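PDB 6GF6: zona pellucida sperm-binding protein 1,Zona pellucida sperm-binding protein 1 from Gallus gallus, which helps cross-link the filaments of the avian egg coat, probably through the ZP-N1 domain described here, which pairs as a homodimer. Local coordinates for residues B[86-91]-B[97-102]; B[33-38]-B[51-56]; B[68-73]-B[79-84]. The protein carries 2 engineered substitutions. All blocks are in the same frame, centred on the assembly; numbering follows the deposited sequence. Where two conformers were deposited one is given.

Interaction 1 of 3, residues B[86-91]-B[97-102]; sequences QLEEML and AASYEV
A classic beta bulge, with Ala97 and Ala98 both facing Glu89, interrupts the antiparallel pairing of the hairpin strands 80-90 and 96-107. Glu89 O accepts Ala97 N at 2.7 Å and, weakly, Ala98 N, while Glu89 N donates to Ala98 O. Further along, Leu87 and Tyr100 form a hydrogen-bonded pair, with Leu87 N at 2.7 Å from Tyr100 O. Gln86, Glu88, Ser99 and Glu101 project to one face of the sheet. There CG of Gln86 stands trans to the main-chain nitrogen (chi1 -175°), and the extended chain carries the amide diagonally across to Ser99. NE2 of Gln86 donates to Ser99 OG at 2.7 Å in an almost straight bond (166°), with the hydroxyl close to the amide plane. The amide is also held through OE1 by Arg42, which forms a salt bridge with Glu88 as well. With an alanine here, Ser99 OG would probably lose its amide donor and Arg42 NE its amide acceptor. The hairpin belongs to the sheet of strands 30-36, 80-90 and 96-107 in this Ig-like ZP-N1 domain, and its other face carries Leu87, Glu89, Ala98 and Tyr100. Leu87 packs there on Leu21 and Ala23 of strand 18-24, while its CD1 presses tightly against Val102 CG2 at 3.5 Å. OE2 of the extended Glu89 meets the Tyr100 ring at its edge, in plane, and accepts a weak bond from Tyr100 OH at 3.4 Å. The stronger ties of this pair lie outside: Arg29 forms a salt bridge with Glu89 OE1, and the backbone amides of Leu7 and Leu8 donate to the tyrosine oxygen.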
loop_
_atom_site.group_PDB
_atom_site.type_symbol
_atom_site.label_atom_id
_atom_site.label_comp_id
_atom_site.label_asym_id
_atom_site.label_seq_id
_atom_site.Cartn_x
_atom_site.Cartn_y
_atom_site.Cartn_z
ATOM N N GLN B 86 -17.226 5.125 4.187
ATOM C CA GLN B 86 -18.503 4.778 3.582
ATOM C C GLN B 86 -18.265 3.809 2.435
ATOM O O GLN B 86 -17.375 4.028 1.607
ATOM C CB GLN B 86 -19.233 6.026 3.079
ATOM C CG GLN B 86 -20.632 5.744 2.552
ATOM C CD GLN B 86 -21.283 6.966 1.944
ATOM O OE1 GLN B 86 -20.631 7.982 1.718
ATOM N NE2 GLN B 86 -22.577 6.869 1.667
ATOM N N LEU B 87 -19.037 2.727 2.411
ATOM C CA LEU B 87 -19.027 1.763 1.318
ATOM C C LEU B 87 -20.302 1.939 0.517
ATOM O O LEU B 87 -21.402 1.871 1.077
ATOM C CB LEU B 87 -18.933 0.328 1.830
ATOM C CG LEU B 87 -17.680 -0.052 2.605
ATOM C CD1 LEU B 87 -17.809 0.416 4.027
ATOM C CD2 LEU B 87 -17.478 -1.557 2.558
ATOM N N GLU B 88 -20.156 2.168 -0.778
ATOM C CA GLU B 88 -21.293 2.303 -1.677
ATOM C C GLU B 88 -21.308 1.081 -2.580
ATOM O O GLU B 88 -20.464 0.950 -3.472
ATOM C CB GLU B 88 -21.209 3.591 -2.486
ATOM C CG GLU B 88 -21.404 4.832 -1.644
ATOM C CD GLU B 88 -21.607 6.079 -2.473
ATOM O OE1 GLU B 88 -21.167 6.108 -3.644
ATOM O OE2 GLU B 88 -22.204 7.035 -1.939
ATOM N N GLU B 89 -22.240 0.175 -2.325
ATOM C CA GLU B 89 -22.424 -0.965 -3.208
ATOM C C GLU B 89 -23.111 -0.497 -4.477
ATOM O O GLU B 89 -24.143 0.176 -4.419
ATOM C CB GLU B 89 -23.243 -2.053 -2.515
ATOM C CG GLU B 89 -23.346 -3.341 -3.318
ATOM C CD GLU B 89 -24.136 -4.423 -2.605
ATOM O OE1 GLU B 89 -24.160 -5.566 -3.108
ATOM O OE2 GLU B 89 -24.745 -4.132 -1.554
ATOM N N MET B 90 -22.528 -0.817 -5.625
ATOM C CA MET B 90 -22.994 -0.244 -6.875
ATOM C C MET B 90 -23.235 -1.323 -7.916
ATOM O O MET B 90 -22.460 -2.277 -8.041
ATOM C CB MET B 90 -22.007 0.794 -7.404
ATOM C CG MET B 90 -22.029 2.074 -6.588
ATOM S SD MET B 90 -20.912 3.320 -7.210
ATOM C CE MET B 90 -21.516 3.549 -8.882
ATOM N N LEU B 91 -24.325 -1.146 -8.656
ATOM C CA LEU B 91 -24.682 -1.950 -9.810
ATOM C C LEU B 91 -23.884 -1.518 -11.034
ATOM O O LEU B 91 -23.349 -0.407 -11.098
ATOM C CB LEU B 91 -26.175 -1.807 -10.097
ATOM C CG LEU B 91 -27.097 -2.036 -8.897
ATOM C CD1 LEU B 91 -28.552 -1.883 -9.313
ATOM C CD2 LEU B 91 -26.859 -3.405 -8.259
ATOM N N ALA B 97 -26.724 0.641 -5.022
ATOM C CA ALA B 97 -27.688 -0.328 -4.508
ATOM C C ALA B 97 -27.816 -0.248 -2.991
ATOM O O ALA B 97 -28.911 -0.431 -2.448
ATOM C CB ALA B 97 -27.287 -1.745 -4.925
ATOM N N ALA B 98 -26.714 0.013 -2.293
ATOM C CA ALA B 98 -26.747 0.095 -0.841
ATOM C C ALA B 98 -25.572 0.931 -0.367
ATOM O O ALA B 98 -24.548 1.044 -1.049
ATOM C CB ALA B 98 -26.708 -1.294 -0.195
ATOM N N SER B 99 -25.730 1.513 0.816
ATOM C CA SER B 99 -24.702 2.349 1.410
ATOM C C SER B 99 -24.468 1.909 2.848
ATOM O O SER B 99 -25.422 1.756 3.621
ATOM C CB SER B 99 -25.100 3.820 1.352
ATOM O OG SER B 99 -24.062 4.637 1.844
ATOM N N TYR B 100 -23.202 1.686 3.195
ATOM C CA TYR B 100 -22.825 1.252 4.528
ATOM C C TYR B 100 -21.769 2.195 5.086
ATOM O O TYR B 100 -20.928 2.722 4.353
ATOM C CB TYR B 100 -22.293 -0.194 4.539
ATOM C CG TYR B 100 -23.160 -1.191 3.796
ATOM C CD1 TYR B 100 -23.139 -1.265 2.407
ATOM C CD2 TYR B 100 -24.005 -2.054 4.483
ATOM C CE1 TYR B 100 -23.930 -2.174 1.726
ATOM C CE2 TYR B 100 -24.800 -2.964 3.811
ATOM C CZ TYR B 100 -24.761 -3.019 2.431
ATOM O OH TYR B 100 -25.554 -3.923 1.754
ATOM N N GLU B 101 -21.827 2.404 6.396
ATOM C CA GLU B 101 -20.853 3.214 7.109
ATOM C C GLU B 101 -20.155 2.334 8.132
ATOM O O GLU B 101 -20.807 1.566 8.846
ATOM C CB GLU B 101 -21.510 4.399 7.808
ATOM C CG GLU B 101 -20.536 5.230 8.614
ATOM C CD GLU B 101 -21.176 6.470 9.200
ATOM O OE1 GLU B 101 -21.999 7.107 8.502
ATOM O OE2 GLU B 101 -20.857 6.802 10.363
ATOM N N VAL B 102 -18.831 2.455 8.207
ATOM C CA VAL B 102 -18.021 1.634 9.096
ATOM C C VAL B 102 -17.070 2.539 9.857
ATOM O O VAL B 102 -16.382 3.372 9.255
ATOM C CB VAL B 102 -17.217 0.571 8.323
ATOM C CG1 VAL B 102 -16.475 -0.348 9.289
ATOM C CG2 VAL B 102 -18.119 -0.234 7.417
#

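Interaction 2 of 3, residues B[33-38]-B[51-56]; sequences FKVLDE and CMHWLN. With NAG (2-acetamido-2-deoxy-beta-D-glucopyranose), chain E.
Phe33 and Leu55 both place CG opposite their own carbonyl carbon (chi1 -62° and -73°), which directs the phenyl ring and the leucine branch at each other across the interior. His53 is different: its CG sits between the backbone N and the carbonyl carbon (chi1 54°), and the imidazole meets Val35. Two side-chain contacts result. In the first, an apolar one, CD2 of Leu55 comes obliquely against the phenyl ring, 3.5 Å from Phe33 CD1 and 3.9 Å from Phe33 CG. Two residues along each strand, CG2 of Val35 approaches His53 ND1 obliquely at 4.0 Å. The backbones stay well apart, with 8.4 Å between the CA atoms of Phe33 and Leu55, as expected of side chains meeting between two layers of sheet. Strand 30-36 lies in the sheet with 80-90 and 96-107, and strand 53-57 at the edge of the one with 18-24 and 63-68, so this contact is part of the sandwich core of the ZP-N1 domain. Phe65 of strand 63-68 packs on Phe33, His53 and Leu55 alike, and Leu87 packs on Phe33 from its own sheet.

Trp54, on the outward side of the same strand, stacks on His73 of the second subunit and meets Phe43 of that subunit edge-to-face. Leu55 O lies 3.1 Å from C1 of the N-linked sugar, a packing approach; separately, the sugar is hydrogen-bonded to Glu44 N of the second subunit. His53 and His73 have been seen as ligands of one zinc site, although no zinc is bound to this chain here. With Cys51 CB 3.4 Å above one face of the His53 ring and Val35 CG2 near its ND1, this zinc-site histidine is set beside the apolar core.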
loop_
_atom_site.group_PDB
_atom_site.type_symbol
_atom_site.label_atom_id
_atom_site.label_comp_id
_atom_site.label_asym_id
_atom_site.label_seq_id
_atom_site.Cartn_x
_atom_site.Cartn_y
_atom_site.Cartn_z
ATOM N N PHE B 33 -15.392 3.247 -2.173
ATOM C CA PHE B 33 -14.992 3.645 -0.832
ATOM C C PHE B 33 -14.816 5.155 -0.767
ATOM O O PHE B 33 -14.281 5.769 -1.697
ATOM C CB PHE B 33 -13.681 2.961 -0.420
ATOM C CG PHE B 33 -13.765 1.461 -0.355
ATOM C CD1 PHE B 33 -13.590 0.691 -1.494
ATOM C CD2 PHE B 33 -14.000 0.818 0.851
ATOM C CE1 PHE B 33 -13.659 -0.691 -1.434
ATOM C CE2 PHE B 33 -14.069 -0.563 0.917
ATOM C CZ PHE B 33 -13.899 -1.317 -0.227
ATOM N N LYS B 34 -15.270 5.751 0.334
ATOM C CA LYS B 34 -15.052 7.165 0.605
ATOM C C LYS B 34 -14.690 7.343 2.071
ATOM O O LYS B 34 -15.292 6.714 2.947
ATOM C CB LYS B 34 -16.285 8.017 0.274
ATOM C CG LYS B 34 -16.597 8.151 -1.210
ATOM C CD LYS B 34 -17.583 7.088 -1.669
ATOM C CE LYS B 34 -18.143 7.412 -3.046
ATOM N NZ LYS B 34 -17.084 7.427 -4.093
ATOM N N VAL B 35 -13.708 8.198 2.331
ATOM C CA VAL B 35 -13.295 8.525 3.690
ATOM C C VAL B 35 -14.174 9.650 4.214
ATOM O O VAL B 35 -14.451 10.623 3.504
ATOM C CB VAL B 35 -11.806 8.916 3.727
ATOM C CG1 VAL B 35 -11.401 9.351 5.128
ATOM C CG2 VAL B 35 -10.943 7.755 3.257
ATOM N N LEU B 36 -14.622 9.515 5.459
ATOM C CA LEU B 36 -15.496 10.491 6.098
ATOM C C LEU B 36 -14.750 11.246 7.191
ATOM O O LEU B 36 -13.945 10.662 7.925
ATOM C CB LEU B 36 -16.731 9.820 6.704
ATOM C CG LEU B 36 -17.550 8.922 5.781
ATOM C CD1 LEU B 36 -18.679 8.277 6.570
ATOM C CD2 LEU B 36 -18.103 9.713 4.604
ATOM N N ASP B 37 -14.989 12.551 7.267
ATOM C CA ASP B 37 -14.497 13.373 8.362
ATOM C C ASP B 37 -15.664 13.700 9.289
ATOM O O ASP B 37 -16.804 13.294 9.052
ATOM C CB ASP B 37 -13.787 14.626 7.827
ATOM C CG ASP B 37 -14.734 15.646 7.208
ATOM O OD1 ASP B 37 -15.960 15.414 7.160
ATOM O OD2 ASP B 37 -14.229 16.687 6.736
ATOM N N GLU B 38 -15.369 14.426 10.367
ATOM C CA GLU B 38 -16.392 14.740 11.358
ATOM C C GLU B 38 -17.488 15.652 10.815
ATOM O O GLU B 38 -18.517 15.819 11.477
ATOM C CB GLU B 38 -15.744 15.370 12.596
ATOM C CG GLU B 38 -15.007 16.684 12.352
ATOM C CD GLU B 38 -13.540 16.481 12.016
ATOM O OE1 GLU B 38 -13.171 15.371 11.576
ATOM O OE2 GLU B 38 -12.752 17.434 12.198
ATOM N N CYS B 51 -2.147 11.075 1.818
ATOM C CA CYS B 51 -3.004 10.651 2.917
ATOM C C CYS B 51 -2.782 9.212 3.365
ATOM O O CYS B 51 -3.455 8.774 4.303
ATOM C CB CYS B 51 -4.473 10.825 2.509
ATOM S SG CYS B 51 -5.019 12.546 2.556
ATOM N N MET B 52 -1.876 8.480 2.715
ATOM C CA MET B 52 -1.513 7.118 3.108
ATOM C C MET B 52 -2.738 6.204 3.156
ATOM O O MET B 52 -3.000 5.525 4.151
ATOM C CB MET B 52 -0.765 7.116 4.444
ATOM C CG MET B 52 0.458 8.019 4.460
ATOM S SD MET B 52 1.631 7.641 3.142
ATOM C CE MET B 52 2.787 9.002 3.306
ATOM N N HIS B 53 -3.494 6.193 2.061
ATOM C CA HIS B 53 -4.611 5.274 1.903
ATOM C C HIS B 53 -4.645 4.771 0.467
ATOM O O HIS B 53 -4.228 5.468 -0.461
ATOM C CB HIS B 53 -5.962 5.901 2.302
ATOM C CG HIS B 53 -6.284 7.186 1.603
ATOM N ND1 HIS B 53 -7.092 8.150 2.170
ATOM C CD2 HIS B 53 -5.930 7.661 0.386
ATOM C CE1 HIS B 53 -7.212 9.166 1.334
ATOM N NE2 HIS B 53 -6.517 8.895 0.245
ATOM N N TRP B 54 -5.125 3.539 0.297
ATOM C CA TRP B 54 -5.019 2.868 -0.989
ATOM C C TRP B 54 -6.226 1.970 -1.219
ATOM O O TRP B 54 -6.954 1.612 -0.290
ATOM C CB TRP B 54 -3.728 2.041 -1.085
ATOM C CG TRP B 54 -2.479 2.818 -0.796
ATOM C CD1 TRP B 54 -1.690 3.469 -1.699
ATOM C CD2 TRP B 54 -1.876 3.026 0.487
ATOM N NE1 TRP B 54 -0.632 4.069 -1.058
ATOM C CE2 TRP B 54 -0.725 3.814 0.286
ATOM C CE3 TRP B 54 -2.198 2.625 1.788
ATOM C CZ2 TRP B 54 0.106 4.205 1.335
ATOM C CZ3 TRP B 54 -1.373 3.014 2.829
ATOM C CH2 TRP B 54 -0.234 3.796 2.596
ATOM N N LEU B 55 -6.419 1.615 -2.486
ATOM C CA LEU B 55 -7.436 0.676 -2.937
ATOM C C LEU B 55 -6.852 -0.398 -3.832
ATOM O O LEU B 55 -6.140 -0.083 -4.745
ATOM C CB LEU B 55 -8.533 1.384 -3.711
ATOM C CG LEU B 55 -9.528 2.255 -2.982
ATOM C CD1 LEU B 55 -10.590 2.711 -3.949
ATOM C CD2 LEU B 55 -10.163 1.489 -1.853
ATOM N N ASN B 56 -7.172 -1.659 -3.580
ATOM C CA ASN B 56 -6.703 -2.776 -4.388
ATOM C C ASN B 56 -7.818 -3.796 -4.548
ATOM O O ASN B 56 -8.787 -3.819 -3.786
ATOM C CB ASN B 56 -5.472 -3.461 -3.782
ATOM C CG ASN B 56 -4.188 -2.746 -4.122
ATOM O OD1 ASN B 56 -3.678 -2.857 -5.235
ATOM N ND2 ASN B 56 -3.658 -2.001 -3.168
HETATM C C1 NAG E . -4.361 1.382 -6.877
HETATM C C2 NAG E . -5.490 1.564 -7.897
HETATM C C3 NAG E . -6.136 0.219 -8.221
HETATM C C4 NAG E . -5.085 -0.799 -8.636
HETATM C C5 NAG E . -3.999 -0.891 -7.567
HETATM C C6 NAG E . -2.855 -1.808 -7.947
HETATM C C7 NAG E . -6.540 3.804 -7.744
HETATM C C8 NAG E . -5.487 4.303 -8.697
HETATM N N2 NAG E . -6.485 2.503 -7.417
HETATM O O3 NAG E . -7.084 0.398 -9.268
HETATM O O4 NAG E . -5.693 -2.073 -8.814
HETATM O O5 NAG E . -3.430 0.408 -7.344
HETATM O O6 NAG E . -1.883 -1.908 -6.912
HETATM O O7 NAG E . -7.408 4.545 -7.294
#

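Interaction 3 of 3, residues B[68-73]-B[79-84]; sequences GYEGCH and GRYVLR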
loop_
_atom_site.group_PDB
_atom_site.type_symbol
_atom_site.label_atom_id
_atom_site.label_comp_id
_atom_site.label_asym_id
_atom_site.label_seq_id
_atom_site.Cartn_x
_atom_site.Cartn_y
_atom_site.Cartn_z
ATOM N N GLY B 68 -2.956 3.825 6.555
ATOM C CA GLY B 68 -1.985 3.988 7.626
ATOM C C GLY B 68 -2.573 4.740 8.807
ATOM O O GLY B 68 -3.471 5.572 8.661
ATOM N N TYR B 69 -2.074 4.421 10.008
ATOM C CA TYR B 69 -2.593 5.052 11.223
ATOM C C TYR B 69 -2.336 6.557 11.259
ATOM O O TYR B 69 -3.091 7.293 11.900
ATOM C CB TYR B 69 -1.996 4.391 12.476
ATOM C CG TYR B 69 -2.525 3.009 12.788
ATOM C CD1 TYR B 69 -3.857 2.688 12.581
ATOM C CD2 TYR B 69 -1.693 2.026 13.294
ATOM C CE1 TYR B 69 -4.344 1.422 12.861
ATOM C CE2 TYR B 69 -2.170 0.756 13.576
ATOM C CZ TYR B 69 -3.497 0.460 13.358
ATOM O OH TYR B 69 -3.980 -0.802 13.644
ATOM N N GLU B 70 -1.303 7.043 10.573
ATOM C CA GLU B 70 -0.966 8.461 10.600
ATOM C C GLU B 70 -1.520 9.210 9.395
ATOM O O GLU B 70 -1.090 10.333 9.118
ATOM C CB GLU B 70 0.556 8.634 10.651
ATOM C CG GLU B 70 1.246 7.944 11.824
ATOM C CD GLU B 70 1.013 8.644 13.141
ATOM O OE1 GLU B 70 0.598 9.821 13.127
ATOM O OE2 GLU B 70 1.250 8.014 14.195
ATOM N N GLY B 71 -2.500 8.637 8.705
ATOM C CA GLY B 71 -3.007 9.223 7.486
ATOM C C GLY B 71 -4.129 10.214 7.725
ATOM O O GLY B 71 -4.506 10.527 8.853
ATOM N N CYS B 72 -4.659 10.724 6.621
ATOM C CA CYS B 72 -5.657 11.781 6.684
ATOM C C CYS B 72 -6.947 11.287 7.304
ATOM O O CYS B 72 -7.477 10.236 6.928
ATOM C CB CYS B 72 -5.978 12.302 5.295
ATOM S SG CYS B 72 -4.647 13.095 4.474
ATOM N N HIS B 73 -7.485 12.089 8.212
ATOM C CA HIS B 73 -8.802 11.896 8.792
ATOM C C HIS B 73 -8.840 10.746 9.778
ATOM O O HIS B 73 -9.924 10.401 10.266
ATOM C CB HIS B 73 -9.848 11.689 7.695
ATOM C CG HIS B 73 -9.951 12.867 6.785
ATOM N ND1 HIS B 73 -10.231 14.136 7.248
ATOM C CD2 HIS B 73 -9.729 12.990 5.455
ATOM C CE1 HIS B 73 -10.214 14.983 6.237
ATOM N NE2 HIS B 73 -9.915 14.315 5.138
ATOM N N GLY B 79 -8.013 6.986 23.275
ATOM C CA GLY B 79 -6.756 6.270 23.127
ATOM C C GLY B 79 -6.774 5.227 22.031
ATOM O O GLY B 79 -6.172 4.158 22.186
ATOM N N ARG B 80 -7.474 5.502 20.933
ATOM C CA ARG B 80 -7.565 4.563 19.826
ATOM C C ARG B 80 -7.649 5.338 18.517
ATOM O O ARG B 80 -8.123 6.474 18.483
ATOM C CB ARG B 80 -8.772 3.627 19.981
ATOM C CG ARG B 80 -8.683 2.705 21.191
ATOM C CD ARG B 80 -9.844 1.728 21.244
ATOM N NE ARG B 80 -11.129 2.402 21.409
ATOM C CZ ARG B 80 -12.306 1.782 21.411
ATOM N NH1 ARG B 80 -13.426 2.478 21.567
ATOM N NH2 ARG B 80 -12.369 0.465 21.255
ATOM N N TYR B 81 -7.137 4.727 17.449
ATOM C CA TYR B 81 -7.278 5.287 16.109
ATOM C C TYR B 81 -8.672 5.002 15.576
ATOM O O TYR B 81 -9.176 3.882 15.702
ATOM C CB TYR B 81 -6.253 4.691 15.149
ATOM C CG TYR B 81 -4.813 4.948 15.505
ATOM C CD1 TYR B 81 -4.266 6.215 15.384
ATOM C CD2 TYR B 81 -3.992 3.919 15.952
ATOM C CE1 TYR B 81 -2.945 6.451 15.702
ATOM C CE2 TYR B 81 -2.676 4.150 16.270
ATOM C CZ TYR B 81 -2.160 5.418 16.142
ATOM O OH TYR B 81 -0.849 5.656 16.458
ATOM N N VAL B 82 -9.298 6.017 14.985
ATOM C CA VAL B 82 -10.645 5.893 14.441
ATOM C C VAL B 82 -10.664 6.467 13.029
ATOM O O VAL B 82 -10.257 7.615 12.810
ATOM C CB VAL B 82 -11.684 6.596 15.330
ATOM C CG1 VAL B 82 -13.085 6.428 14.747
ATOM C CG2 VAL B 82 -11.620 6.032 16.745
ATOM N N LEU B 83 -11.164 5.677 12.082
ATOM C CA LEU B 83 -11.339 6.111 10.702
ATOM C C LEU B 83 -12.707 5.647 10.241
ATOM O O LEU B 83 -13.014 4.452 10.307
ATOM C CB LEU B 83 -10.251 5.540 9.791
ATOM C CG LEU B 83 -10.326 5.970 8.323
ATOM C CD1 LEU B 83 -10.085 7.459 8.174
ATOM C CD2 LEU B 83 -9.331 5.202 7.493
ATOM N N ARG B 84 -13.516 6.591 9.778
ATOM C CA ARG B 84 -14.859 6.312 9.295
ATOM C C ARG B 84 -14.853 6.277 7.775
ATOM O O ARG B 84 -14.317 7.185 7.129
ATOM C CB ARG B 84 -15.846 7.360 9.811
ATOM C CG ARG B 84 -16.108 7.244 11.307
ATOM C CD ARG B 84 -17.055 8.310 11.846
ATOM N NE ARG B 84 -18.297 8.418 11.075
ATOM C CZ ARG B 84 -18.681 9.492 10.387
ATOM N NH1 ARG B 84 -17.933 10.592 10.351
ATOM N NH2 ARG B 84 -19.830 9.469 9.730
HETATM O O HOH W 1 -12.797 9.283 9.709
#
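Tyr69 lies in a type I beta turn running from Gly68 to Gly71, closed by Gly71 N to Gly68 O at 3.2 Å, and faces Tyr81 on strand 80-90 with 6.8 Å between their CA atoms. The loop then comes alongside the strand again at His73, whose backbone has a positive phi of 73°. There a water spans the gap, donating to His73 O and accepting from Arg84 N at 2.8 Å, two residues along from the backbone bond of Val82 with Leu75. Both tyrosine side chains leave the backbone with CG turned away from the carbonyl carbon (chi1 -73° for Tyr69, -62° for Tyr81), and this brings the rings together as an offset stack, with centroids 4.4 Å apart and planes nearly parallel. The offset places Tyr69 CB over the middle of the Tyr81 ring, a CH-pi contact of 3.8 Å from CB to the Tyr81 centroid. In return, CD2 of Tyr81 lies over the rim of the Tyr69 ring, 3.6 Å from Tyr69 CG. Further along the strand, Leu83 sends CD1 to within 3.6 Å of His73 O; the same leucine packs on Phe65 and Ala67 of strand 63-68. The disulfide of Cys72 with Cys51 ties the loop to the segment 51-56. Because the tyrosine contact is one of faces and a methylene group, it limits how closely turn and strand approach but leaves directional bonding to others: Gly15 O bonds the Tyr69 hydroxyl, and the water links two main-chain groups that do not pair directly.

From the N terminus, interaction 2 comes first, closing the stretch from 33-38 to 51-56 and joining the two sheets of the sandwich. Interaction 3 follows, folding the loop 68-73 back onto the start of strand 80-90, and interaction 1 closes the hairpin between that strand and 96-107. The three lie in series; none encloses or crosses another. They are nevertheless joined physically. The Cys51-Cys72 disulfide links interactions 2 and 3, strand 30-36 runs beside 80-90 with probable backbone bonds to residues of both other contacts, and the Arg84-Glu101 salt bridge connects interactions 3 and 1. Strand 80-90 is shared by interactions 1 and 3, pairing with 96-107 in one and receiving the loop 68-73 in the other.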